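Local atomic coordinates of apoptosis regulator Bcl-2 homolog (Murid herpesvirus 4, PDB entry 4MI8), a protein that blocks apoptosis and starvation-induced autophagy in the infected host, binding Beclin 1, BAK1 and BAX, and so supports viral latency and chronic infection. Residues A[29-32]-A[33-37]. Sequence-based numbering, arbitrary orientation.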
loop_
_atom_site.group_PDB
_atom_site.type_symbol
_atom_site.label_atom_id
_atom_site.label_comp_id
_atom_site.label_asym_id
_atom_site.label_seq_id
_atom_site.Cartn_x
_atom_site.Cartn_y
_atom_site.Cartn_z
ATOM N N ASP A 29 -13.146 -13.696 10.191
ATOM C CA ASP A 29 -12.980 -14.985 10.852
ATOM C C ASP A 29 -11.746 -15.769 10.523
ATOM O O ASP A 29 -11.163 -16.389 11.412
ATOM C CB ASP A 29 -14.151 -15.887 10.540
ATOM C CG ASP A 29 -15.031 -16.033 11.707
ATOM O OD1 ASP A 29 -14.949 -15.141 12.578
ATOM O OD2 ASP A 29 -15.782 -17.025 11.794
ATOM N N CYS A 30 -11.359 -15.768 9.252
ATOM C CA CYS A 30 -10.421 -16.763 8.754
ATOM C C CYS A 30 -9.027 -16.271 9.000
ATOM O O CYS A 30 -8.076 -17.052 8.940
ATOM C CB CYS A 30 -10.653 -17.029 7.258
ATOM S SG CYS A 30 -12.362 -17.538 6.872
ATOM N N VAL A 31 -8.888 -14.973 9.271
ATOM C CA VAL A 31 -7.559 -14.394 9.468
ATOM C C VAL A 31 -7.103 -14.629 10.921
ATOM O O VAL A 31 -7.903 -14.532 11.839
ATOM C CB VAL A 31 -7.622 -12.872 9.203
ATOM C CG1 VAL A 31 -6.239 -12.306 9.003
ATOM C CG2 VAL A 31 -8.536 -12.551 8.020
ATOM N N ASP A 32 -5.827 -14.902 11.136
ATOM C CA ASP A 32 -5.281 -14.847 12.464
ATOM C C ASP A 32 -5.579 -13.453 13.110
ATOM O O ASP A 32 -5.279 -12.415 12.512
ATOM C CB ASP A 32 -3.784 -15.130 12.390
ATOM C CG ASP A 32 -2.990 -14.509 13.556
ATOM O OD1 ASP A 32 -3.531 -13.679 14.331
ATOM O OD2 ASP A 32 -1.789 -14.807 13.717
ATOM N N SER A 33 -6.134 -13.440 14.334
ATOM C CA SER A 33 -6.467 -12.172 15.056
ATOM C C SER A 33 -5.458 -11.046 14.986
ATOM O O SER A 33 -5.788 -9.953 14.604
ATOM C CB SER A 33 -6.724 -12.480 16.527
ATOM O OG SER A 33 -8.077 -12.724 16.623
ATOM N N ALA A 34 -4.219 -11.336 15.375
ATOM C CA ALA A 34 -3.115 -10.357 15.420
ATOM C C ALA A 34 -2.805 -9.835 14.037
ATOM O O ALA A 34 -2.456 -8.668 13.875
ATOM C CB ALA A 34 -1.877 -11.026 15.966
ATOM N N VAL A 35 -2.904 -10.715 13.040
ATOM C CA VAL A 35 -2.707 -10.279 11.690
ATOM C C VAL A 35 -3.907 -9.379 11.316
ATOM O O VAL A 35 -3.752 -8.374 10.642
ATOM C CB VAL A 35 -2.640 -11.475 10.734
ATOM C CG1 VAL A 35 -2.869 -11.010 9.299
ATOM C CG2 VAL A 35 -1.301 -12.238 10.900
ATOM N N LEU A 36 -5.113 -9.771 11.715
ATOM C CA LEU A 36 -6.259 -8.951 11.363
ATOM C C LEU A 36 -6.121 -7.520 12.003
ATOM O O LEU A 36 -6.571 -6.495 11.459
ATOM C CB LEU A 36 -7.520 -9.634 11.873
ATOM C CG LEU A 36 -8.798 -8.877 11.547
ATOM C CD1 LEU A 36 -8.842 -8.668 10.021
ATOM C CD2 LEU A 36 -10.037 -9.609 12.078
ATOM N N VAL A 37 -5.473 -7.465 13.153
ATOM C CA VAL A 37 -5.215 -6.161 13.788
ATOM C C VAL A 37 -4.329 -5.265 12.880
ATOM O O VAL A 37 -4.660 -4.086 12.660
ATOM C CB VAL A 37 -4.722 -6.297 15.252
ATOM C CG1 VAL A 37 -4.224 -4.944 15.805
ATOM C CG2 VAL A 37 -5.890 -6.753 16.082
#
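An aspartate N-cap, with D32 as the capping residue, starts helix 33-56 of this viral Bcl-2 fold. The loop from helix 8-23 ends here. With CG anti to the backbone N and beside the carbonyl carbon (chi1 154°), the D32 carboxylate reaches forward to the amides of the first turn. Its OD1 accepts from two backbone amides. V35 N lies 3.3 Å from D32 OD1 in a nearly straight bond (163°) and meets the oxygen from well above the carboxylate plane. A34 N is closer to D32 OD1, at 2.7 Å, but that bond is bent and weak. The negative carboxylate probably also offsets the positive end of the helix dipole. D32 also joins the helix through its backbone: L36 N donates to D32 O at 2.8 Å. Beside the cap, V31 forms an apolar contact from just before the helix. Its side chain crosses that of V35 at about a right angle, and its CG1 also lies against CB of L36. V35 is buried and also touches Y10 and A17 of helix 8-23, so it packs against both V31 and that helix. The V31 methyl CG1 sits 3.6 Å from V35 CG1.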